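Local coordinates for protein pullulanase (Bacillus acidopullulyticus, PDB 2WAN) that hydrolyses alpha-1,6-glucosidic linkages in pullulan and the alpha-1,6 branch points of related starch polysaccharides, as a multidomain glycoside hydrolase, at residues T165-G170 with D187-K192; Q211-L216 with G226-L231; E238-T243 with F252-H257. All blocks are in the same frame, centred on the assembly; numbering follows the deposited sequence.

Contact 1 (T165-G170 with D187-K192); sequences TAVLVG and DHTLLK
Thr189 turns its side chain toward the strand 166-170 and meets it at Leu168. Its OG1 donates to Leu168 O at 2.7 Å, in the carbonyl plane and on a lone pair. With OG1 between the backbone N and the carbonyl carbon of Thr189 (chi1 55°), the hydroxyl lies toward Leu168 O. The same OG1 has Val167 CG1 beside it at 3.4 Å, and the two side chains cross at about a right angle.

Val167 is met on its other branch too. CG2 touches Asp187 OD1, which has its hydrogen bond with His218, and it packs 3.9 Å from Leu190 CD1. That leucine methyl also reaches Thr165 CG2 at 3.7 Å, with the two side chains crossing obliquely.

Leu191 takes the other side of the strand. Its CD1 lies 3.6 Å from Leu168 N and near Leu168 CB, while its CB faces Ala166 CB. Backbone bonds fix this register. Leu191 N gives a nearly straight bond to Ala166 O (2.8 Å, 170° at the hydrogen), and Leu168 N donates to Thr189 O at 3.0 Å. A water joins Ala166 N to Leu191 O.

Leu168 and Leu191 both continue onto Leu201 of the strand 198-205. The loop 187-192 pairs by one bridge, Leu190 with Val167, with the outermost strand 166-170 of a three-stranded antiparallel sheet, in the beta-sandwich-like fold of the pullulanase X25 domain.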
loop_
_atom_site.group_PDB
_atom_site.type_symbol
_atom_site.label_atom_id
_atom_site.label_comp_id
_atom_site.label_asym_id
_atom_site.label_seq_id
_atom_site.Cartn_x
_atom_site.Cartn_y
_atom_site.Cartn_z
ATOM N N THR A 165 -28.756 -9.779 3.008
ATOM C CA THR A 165 -28.276 -10.743 2.036
ATOM C C THR A 165 -29.290 -11.882 2.038
ATOM O O THR A 165 -29.293 -12.706 2.948
ATOM C CB THR A 165 -26.864 -11.260 2.414
ATOM O OG1 THR A 165 -25.982 -10.145 2.561
ATOM C CG2 THR A 165 -26.304 -12.192 1.344
ATOM N N ALA A 166 -30.151 -11.884 1.025
ATOM C CA ALA A 166 -31.235 -12.856 0.893
ATOM C C ALA A 166 -31.112 -13.572 -0.441
ATOM O O ALA A 166 -31.256 -12.966 -1.504
ATOM C CB ALA A 166 -32.582 -12.167 1.011
ATOM N N VAL A 167 -30.840 -14.871 -0.372
ATOM C CA VAL A 167 -30.598 -15.674 -1.558
ATOM C C VAL A 167 -31.714 -16.695 -1.731
ATOM O O VAL A 167 -32.054 -17.420 -0.785
ATOM C CB VAL A 167 -29.242 -16.423 -1.451
ATOM C CG1 VAL A 167 -29.079 -17.418 -2.607
ATOM C CG2 VAL A 167 -28.059 -15.431 -1.371
ATOM N N LEU A 168 -32.275 -16.742 -2.937
ATOM C CA LEU A 168 -33.267 -17.747 -3.302
ATOM C C LEU A 168 -32.581 -19.105 -3.431
ATOM O O LEU A 168 -31.674 -19.292 -4.261
ATOM C CB LEU A 168 -33.964 -17.371 -4.606
ATOM C CG LEU A 168 -35.001 -18.335 -5.187
ATOM C CD1 LEU A 168 -36.237 -18.373 -4.328
ATOM C CD2 LEU A 168 -35.373 -17.914 -6.591
ATOM N N VAL A 169 -33.006 -20.045 -2.595
ATOM C CA VAL A 169 -32.411 -21.378 -2.579
ATOM C C VAL A 169 -33.442 -22.450 -2.869
ATOM O O VAL A 169 -34.611 -22.309 -2.502
ATOM C CB VAL A 169 -31.710 -21.681 -1.231
ATOM C CG1 VAL A 169 -30.528 -20.777 -1.050
ATOM C CG2 VAL A 169 -32.677 -21.516 -0.065
ATOM N N GLY A 170 -33.002 -23.531 -3.511
ATOM C CA GLY A 170 -33.882 -24.662 -3.802
ATOM C C GLY A 170 -33.405 -25.449 -4.998
ATOM O O GLY A 170 -32.244 -25.320 -5.405
ATOM N N ASP A 187 -24.472 -16.168 -4.995
ATOM C CA ASP A 187 -25.120 -14.868 -5.215
ATOM C C ASP A 187 -25.715 -14.702 -6.609
ATOM O O ASP A 187 -26.207 -13.623 -6.957
ATOM C CB ASP A 187 -24.167 -13.710 -4.892
ATOM C CG ASP A 187 -24.055 -13.447 -3.403
ATOM O OD1 ASP A 187 -24.944 -13.894 -2.638
ATOM O OD2 ASP A 187 -23.069 -12.802 -2.988
ATOM N N HIS A 188 -25.680 -15.770 -7.398
ATOM C CA HIS A 188 -26.361 -15.798 -8.681
ATOM C C HIS A 188 -27.854 -15.536 -8.502
ATOM O O HIS A 188 -28.469 -14.879 -9.339
ATOM C CB HIS A 188 -26.159 -17.143 -9.365
ATOM C CG HIS A 188 -25.795 -17.034 -10.809
ATOM N ND1 HIS A 188 -26.724 -16.767 -11.793
ATOM C CD2 HIS A 188 -24.601 -17.151 -11.437
ATOM C CE1 HIS A 188 -26.117 -16.726 -12.965
ATOM N NE2 HIS A 188 -24.830 -16.958 -12.778
ATOM N N THR A 189 -28.424 -16.056 -7.409
ATOM C CA THR A 189 -29.842 -15.847 -7.079
ATOM C C THR A 189 -30.008 -14.954 -5.837
ATOM O O THR A 189 -30.954 -15.116 -5.060
ATOM C CB THR A 189 -30.599 -17.188 -6.865
ATOM O OG1 THR A 189 -29.921 -17.960 -5.871
ATOM C CG2 THR A 189 -30.683 -17.987 -8.158
ATOM N N LEU A 190 -29.077 -14.017 -5.653
ATOM C CA LEU A 190 -29.193 -13.003 -4.611
ATOM C C LEU A 190 -30.307 -12.036 -4.981
ATOM O O LEU A 190 -30.369 -11.545 -6.116
ATOM C CB LEU A 190 -27.871 -12.250 -4.424
ATOM C CG LEU A 190 -27.779 -11.093 -3.423
ATOM C CD1 LEU A 190 -27.886 -11.576 -1.989
ATOM C CD2 LEU A 190 -26.462 -10.347 -3.625
ATOM N N LEU A 191 -31.200 -11.783 -4.027
ATOM C CA LEU A 191 -32.313 -10.859 -4.250
ATOM C C LEU A 191 -31.844 -9.402 -4.248
ATOM O O LEU A 191 -30.956 -9.016 -3.480
ATOM C CB LEU A 191 -33.442 -11.080 -3.230
ATOM C CG LEU A 191 -34.476 -12.189 -3.498
ATOM C CD1 LEU A 191 -33.843 -13.573 -3.502
ATOM C CD2 LEU A 191 -35.580 -12.153 -2.468
ATOM N N LYS A 192 -32.454 -8.602 -5.118
ATOM C CA LYS A 192 -32.069 -7.204 -5.288
ATOM C C LYS A 192 -32.994 -6.275 -4.501
ATOM O O LYS A 192 -34.199 -6.527 -4.384
ATOM C CB LYS A 192 -32.054 -6.944 -6.741
ATOM C CG LYS A 192 -30.762 -7.351 -7.376
ATOM C CD LYS A 192 -30.884 -8.061 -8.684
ATOM C CE LYS A 192 -29.518 -8.733 -9.094
ATOM N NZ LYS A 192 -29.076 -9.947 -8.269
HETATM O O HOH W 1 -30.563 -9.637 -0.673
#

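Contact 2 (Q211-L216 with G226-L231); sequences QYKIAL and GNNVSL
This is an antiparallel strand pairing in the beta hairpin of strands 208-216 and 223-233, within the X25 domain. Tyr212 and Val229 form its hydrogen-bonded pair. Tyr212 N donates to Val229 O at 2.9 Å, and Val229 N returns a bond to Tyr212 O at 2.8 Å. Gln211 and Ser230 make the neighbouring non-hydrogen-bonded pair.

The two side chains of the first pair lie side by side and point the same way. Val229 CB sits over one face of the Tyr212 ring, 3.9 Å from its centroid, in a CH-pi contact. Val229 CG1 touches the rim at Tyr212 CE2, 3.5 Å away. Leu231 CB comes to the ring edge, near its plane.

Lys213 runs across Asn228. Its CD lies 3.3 Å from Asn228 ND2. A bend at chi3 (82°) turns CE toward Asn227 O, and NZ is bound by Ser223 OG and Pro225 O. Gln211 NE2 and CD lie against Asn228 CB, with the two amide planes 48° apart.

The strand 208-216 is central in its sheet, with the strand 166-170 along its other edge. Behind Tyr212 and Leu231 lie Phe242 of the strand 238-245 and the strand 250-253.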
loop_
_atom_site.group_PDB
_atom_site.type_symbol
_atom_site.label_atom_id
_atom_site.label_comp_id
_atom_site.label_asym_id
_atom_site.label_seq_id
_atom_site.Cartn_x
_atom_site.Cartn_y
_atom_site.Cartn_z
ATOM N N GLN A 211 -39.044 -26.568 -5.540
ATOM C CA GLN A 211 -39.109 -26.172 -4.137
ATOM C C GLN A 211 -38.115 -25.067 -3.858
ATOM O O GLN A 211 -37.014 -25.072 -4.405
ATOM C CB GLN A 211 -38.821 -27.354 -3.219
ATOM C CG GLN A 211 -40.022 -28.215 -2.917
ATOM C CD GLN A 211 -39.737 -29.193 -1.802
ATOM O OE1 GLN A 211 -40.632 -29.869 -1.309
ATOM N NE2 GLN A 211 -38.483 -29.259 -1.387
ATOM N N TYR A 212 -38.498 -24.121 -3.002
ATOM C CA TYR A 212 -37.577 -23.060 -2.626
ATOM C C TYR A 212 -37.769 -22.505 -1.212
ATOM O O TYR A 212 -38.804 -22.731 -0.559
ATOM C CB TYR A 212 -37.627 -21.920 -3.647
ATOM C CG TYR A 212 -38.834 -21.037 -3.478
ATOM C CD1 TYR A 212 -38.779 -19.907 -2.662
ATOM C CD2 TYR A 212 -40.040 -21.335 -4.118
ATOM C CE1 TYR A 212 -39.888 -19.084 -2.490
ATOM C CE2 TYR A 212 -41.161 -20.520 -3.949
ATOM C CZ TYR A 212 -41.069 -19.394 -3.133
ATOM O OH TYR A 212 -42.155 -18.572 -2.946
ATOM N N LYS A 213 -36.738 -21.783 -0.771
ATOM C CA LYS A 213 -36.737 -20.971 0.431
ATOM C C LYS A 213 -35.914 -19.706 0.149
ATOM O O LYS A 213 -35.351 -19.536 -0.948
ATOM C CB LYS A 213 -36.095 -21.716 1.612
ATOM C CG LYS A 213 -36.780 -23.004 2.031
ATOM C CD LYS A 213 -36.350 -23.397 3.430
ATOM C CE LYS A 213 -37.169 -22.632 4.465
ATOM N NZ LYS A 213 -36.783 -22.943 5.860
ATOM N N ILE A 214 -35.851 -18.831 1.146
ATOM C CA ILE A 214 -34.921 -17.709 1.136
ATOM C C ILE A 214 -33.949 -17.919 2.287
ATOM O O ILE A 214 -34.364 -17.975 3.458
ATOM C CB ILE A 214 -35.664 -16.345 1.283
ATOM C CG1 ILE A 214 -36.615 -16.089 0.099
ATOM C CG2 ILE A 214 -34.685 -15.186 1.484
ATOM C CD1 ILE A 214 -35.953 -15.849 -1.249
ATOM N N ALA A 215 -32.659 -18.054 1.961
ATOM C CA ALA A 215 -31.618 -18.207 2.976
ATOM C C ALA A 215 -30.889 -16.895 3.172
ATOM O O ALA A 215 -30.592 -16.196 2.202
ATOM C CB ALA A 215 -30.633 -19.318 2.588
ATOM N N LEU A 216 -30.599 -16.576 4.428
ATOM C CA LEU A 216 -29.933 -15.322 4.779
ATOM C C LEU A 216 -28.443 -15.495 5.041
ATOM O O LEU A 216 -27.997 -16.542 5.523
ATOM C CB LEU A 216 -30.595 -14.679 6.006
ATOM C CG LEU A 216 -32.062 -14.231 5.922
ATOM C CD1 LEU A 216 -32.363 -13.240 7.046
ATOM C CD2 LEU A 216 -32.409 -13.628 4.574
ATOM N N GLY A 226 -41.030 -21.157 7.310
ATOM C CA GLY A 226 -40.799 -22.311 8.178
ATOM C C GLY A 226 -40.464 -23.580 7.409
ATOM O O GLY A 226 -39.628 -24.375 7.837
ATOM N N ASN A 227 -41.104 -23.754 6.255
ATOM C CA ASN A 227 -40.950 -24.961 5.456
ATOM C C ASN A 227 -40.543 -24.638 4.026
ATOM O O ASN A 227 -40.615 -23.479 3.604
ATOM C CB ASN A 227 -42.267 -25.755 5.453
ATOM C CG ASN A 227 -42.713 -26.175 6.857
ATOM O OD1 ASN A 227 -41.915 -26.651 7.671
ATOM N ND2 ASN A 227 -44.002 -26.009 7.133
ATOM N N ASN A 228 -40.125 -25.658 3.277
ATOM C CA ASN A 228 -39.902 -25.508 1.839
ATOM C C ASN A 228 -41.204 -25.102 1.140
ATOM O O ASN A 228 -42.286 -25.596 1.489
ATOM C CB ASN A 228 -39.366 -26.812 1.214
ATOM C CG ASN A 228 -38.051 -27.281 1.831
ATOM O OD1 ASN A 228 -37.797 -28.487 1.940
ATOM N ND2 ASN A 228 -37.217 -26.340 2.245
ATOM N N VAL A 229 -41.102 -24.208 0.156
ATOM C CA VAL A 229 -42.275 -23.758 -0.598
ATOM C C VAL A 229 -42.364 -24.497 -1.933
ATOM O O VAL A 229 -41.382 -24.552 -2.685
ATOM C CB VAL A 229 -42.265 -22.219 -0.848
ATOM C CG1 VAL A 229 -43.516 -21.789 -1.617
ATOM C CG2 VAL A 229 -42.181 -21.453 0.462
ATOM N N SER A 230 -43.539 -25.056 -2.220
ATOM C CA SER A 230 -43.811 -25.719 -3.507
ATOM C C SER A 230 -44.223 -24.722 -4.581
ATOM O O SER A 230 -45.063 -23.850 -4.341
ATOM C CB SER A 230 -44.911 -26.776 -3.360
ATOM O OG SER A 230 -44.515 -27.787 -2.451
ATOM N N LEU A 231 -43.633 -24.884 -5.765
ATOM C CA LEU A 231 -43.887 -24.025 -6.923
ATOM C C LEU A 231 -44.025 -24.869 -8.190
ATOM O O LEU A 231 -43.072 -25.534 -8.608
ATOM C CB LEU A 231 -42.749 -23.002 -7.092
ATOM C CG LEU A 231 -42.675 -22.133 -8.357
ATOM C CD1 LEU A 231 -43.709 -21.029 -8.321
ATOM C CD2 LEU A 231 -41.290 -21.536 -8.515
#

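Contact 3 (E238-T243 with F252-H257); sequences EKVTFT and FDSVNH
The hydroxyl of Ser254, just past the end of the strand 250-253, links back to Thr241 in the middle of the strand 238-245. Ser254 CB lies 3.7 Å from Thr241 O and almost as near Thr241 N. The first torsion (chi1 61°) puts OG between the backbone N and the carbonyl carbon of Ser254. There OG accepts from Thr241 N at 3.0 Å, with 168° at the hydrogen. Val240 CG1 touches the same oxygen at 3.5 Å. OG also gives its own proton to a water. That water donates to Glu238 OE1 and to Lys239 O, so it carries the serine's reach further back along the strand 238-243.

The backbone of Ser254 repeats the grip. Its N donates to Thr241 O at 2.9 Å, though the bond is bent at the hydrogen. A hydroxyl and an amide thus hold both polar backbone groups of Thr241. The hydroxyl takes a place that a strand carbonyl would fill in a regular antiparallel pair.

The pairing is that of the beta hairpin 238-245 and 250-253, at the border of a four-stranded antiparallel sheet of the X25 domain. Thr243 and Phe252 are its hydrogen-bonded pair, with bonds in both directions between their backbones. Thr243 CG2 lies at the edge of the Phe252 ring.

Phe242 and Asp253 form the adjacent non-hydrogen-bonded pair. Asp253 CB is 3.9 Å from Phe242 CD1, and the ring and carboxylate planes are 50° apart. The carboxylate serves mainly its own segment. Asn256 N meets OD2 of Asp253 from above the carboxylate plane at 2.7 Å, an Asx motif. Asn256 ND2 binds OD1 of Asp253 on its syn lone pair, and Tyr212 OH is a further partner of OD1. Beyond the serine, Val255 CG2 packs against Val240 CG2 and the carboxylate of Glu238.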
loop_
_atom_site.group_PDB
_atom_site.type_symbol
_atom_site.label_atom_id
_atom_site.label_comp_id
_atom_site.label_asym_id
_atom_site.label_seq_id
_atom_site.Cartn_x
_atom_site.Cartn_y
_atom_site.Cartn_z
ATOM N N GLU A 238 -42.581 -19.885 -17.387
ATOM C CA GLU A 238 -43.079 -18.612 -16.866
ATOM C C GLU A 238 -41.959 -17.816 -16.199
ATOM O O GLU A 238 -41.090 -18.385 -15.532
ATOM C CB GLU A 238 -44.211 -18.857 -15.862
ATOM C CG GLU A 238 -45.009 -17.619 -15.481
ATOM C CD GLU A 238 -46.115 -17.908 -14.480
ATOM O OE1 GLU A 238 -46.539 -16.965 -13.782
ATOM O OE2 GLU A 238 -46.566 -19.069 -14.388
ATOM N N LYS A 239 -41.981 -16.501 -16.393
ATOM C CA LYS A 239 -41.127 -15.597 -15.636
ATOM C C LYS A 239 -41.750 -15.437 -14.255
ATOM O O LYS A 239 -42.935 -15.107 -14.130
ATOM C CB LYS A 239 -41.014 -14.241 -16.339
ATOM C CG LYS A 239 -39.940 -13.325 -15.765
ATOM C CD LYS A 239 -40.077 -11.907 -16.313
ATOM C CE LYS A 239 -39.158 -10.940 -15.586
ATOM N NZ LYS A 239 -39.370 -9.540 -16.046
ATOM N N VAL A 240 -40.960 -15.702 -13.220
ATOM C CA VAL A 240 -41.457 -15.662 -11.850
ATOM C C VAL A 240 -40.697 -14.621 -11.035
ATOM O O VAL A 240 -39.476 -14.493 -11.142
ATOM C CB VAL A 240 -41.355 -17.051 -11.163
ATOM C CG1 VAL A 240 -42.026 -17.033 -9.789
ATOM C CG2 VAL A 240 -41.973 -18.139 -12.036
ATOM N N THR A 241 -41.430 -13.866 -10.228
ATOM C CA THR A 241 -40.815 -12.962 -9.273
ATOM C C THR A 241 -40.905 -13.566 -7.875
ATOM O O THR A 241 -41.976 -14.018 -7.450
ATOM C CB THR A 241 -41.450 -11.554 -9.326
ATOM O OG1 THR A 241 -41.247 -11.002 -10.632
ATOM C CG2 THR A 241 -40.817 -10.620 -8.297
ATOM N N PHE A 242 -39.760 -13.584 -7.192
ATOM C CA PHE A 242 -39.632 -14.049 -5.812
ATOM C C PHE A 242 -39.391 -12.850 -4.915
ATOM O O PHE A 242 -38.601 -11.969 -5.252
ATOM C CB PHE A 242 -38.481 -15.053 -5.691
ATOM C CG PHE A 242 -38.661 -16.272 -6.544
ATOM C CD1 PHE A 242 -39.290 -17.405 -6.033
ATOM C CD2 PHE A 242 -38.221 -16.286 -7.871
ATOM C CE1 PHE A 242 -39.473 -18.537 -6.819
ATOM C CE2 PHE A 242 -38.392 -17.415 -8.664
ATOM C CZ PHE A 242 -39.022 -18.544 -8.143
ATOM N N THR A 243 -40.075 -12.820 -3.774
ATOM C CA THR A 243 -40.094 -11.649 -2.912
ATOM C C THR A 243 -39.764 -11.976 -1.461
ATOM O O THR A 243 -40.253 -12.961 -0.912
ATOM C CB THR A 243 -41.485 -10.957 -2.976
ATOM O OG1 THR A 243 -41.751 -10.546 -4.318
ATOM C CG2 THR A 243 -41.540 -9.747 -2.073
ATOM N N PHE A 252 -42.734 -14.600 -0.733
ATOM C CA PHE A 252 -43.781 -14.757 -1.731
ATOM C C PHE A 252 -43.169 -15.127 -3.069
ATOM O O PHE A 252 -42.000 -14.842 -3.326
ATOM C CB PHE A 252 -44.554 -13.442 -1.922
ATOM C CG PHE A 252 -45.191 -12.913 -0.671
ATOM C CD1 PHE A 252 -46.382 -13.460 -0.197
ATOM C CD2 PHE A 252 -44.612 -11.856 0.022
ATOM C CE1 PHE A 252 -46.980 -12.964 0.959
ATOM C CE2 PHE A 252 -45.203 -11.351 1.177
ATOM C CZ PHE A 252 -46.390 -11.907 1.644
ATOM N N ASP A 253 -43.966 -15.758 -3.922
ATOM C CA ASP A 253 -43.662 -15.834 -5.351
ATOM C C ASP A 253 -44.897 -15.411 -6.141
ATOM O O ASP A 253 -46.012 -15.438 -5.617
ATOM C CB ASP A 253 -43.154 -17.224 -5.765
ATOM C CG ASP A 253 -44.206 -18.314 -5.613
ATOM O OD1 ASP A 253 -44.199 -19.006 -4.572
ATOM O OD2 ASP A 253 -45.030 -18.494 -6.536
ATOM N N SER A 254 -44.690 -15.020 -7.397
ATOM C CA SER A 254 -45.759 -14.451 -8.221
ATOM C C SER A 254 -46.740 -15.490 -8.777
ATOM O O SER A 254 -47.779 -15.123 -9.330
ATOM C CB SER A 254 -45.167 -13.612 -9.362
ATOM O OG SER A 254 -44.362 -14.414 -10.215
ATOM N N VAL A 255 -46.415 -16.774 -8.635
ATOM C CA VAL A 255 -47.320 -17.841 -9.065
ATOM C C VAL A 255 -48.289 -18.212 -7.944
ATOM O O VAL A 255 -49.504 -18.267 -8.163
ATOM C CB VAL A 255 -46.559 -19.089 -9.575
ATOM C CG1 VAL A 255 -47.530 -20.203 -9.981
ATOM C CG2 VAL A 255 -45.658 -18.727 -10.743
ATOM N N ASN A 256 -47.753 -18.465 -6.748
ATOM C CA ASN A 256 -48.577 -18.779 -5.577
ATOM C C ASN A 256 -49.334 -17.564 -5.043
ATOM O O ASN A 256 -50.394 -17.711 -4.431
ATOM C CB ASN A 256 -47.738 -19.398 -4.452
ATOM C CG ASN A 256 -47.222 -20.788 -4.798
ATOM O OD1 ASN A 256 -47.988 -21.676 -5.161
ATOM N ND2 ASN A 256 -45.913 -20.985 -4.665
ATOM N N HIS A 257 -48.783 -16.372 -5.266
ATOM C CA HIS A 257 -49.434 -15.126 -4.850
ATOM C C HIS A 257 -49.308 -14.068 -5.951
ATOM O O HIS A 257 -48.405 -13.228 -5.901
ATOM C CB HIS A 257 -48.858 -14.625 -3.520
ATOM C CG HIS A 257 -49.124 -15.545 -2.367
ATOM N ND1 HIS A 257 -48.199 -16.463 -1.916
ATOM C CD2 HIS A 257 -50.219 -15.701 -1.586
ATOM C CE1 HIS A 257 -48.709 -17.138 -0.901
ATOM N NE2 HIS A 257 -49.934 -16.696 -0.681
HETATM O O HOH W 2 -45.133 -15.175 -12.525
#

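Contacts 1 and 2 serve one three-stranded sheet. The strand 166-170 of contact 1 lies beside the strand 208-216 of contact 2, and Val169 O probably bonds Lys213 N. Contact 3 belongs to the four-stranded sheet that packs against it. Contact 1 is the most buried and is largely aliphatic, with one threonine bond. Contacts 2 and 3 are partly buried. Contact 2 has an aromatic-aliphatic inner face, with Gln211 and Asn228 at its more exposed edge and a buried lysine whose amine its neighbours take up. Contact 3 relies on a serine, a water and a carboxylate. Leu168 and Tyr212 both meet Phe242 between the sheets, and a probable hydrogen bond from Asn256 ND2 to Ser230 O joins contacts 2 and 3.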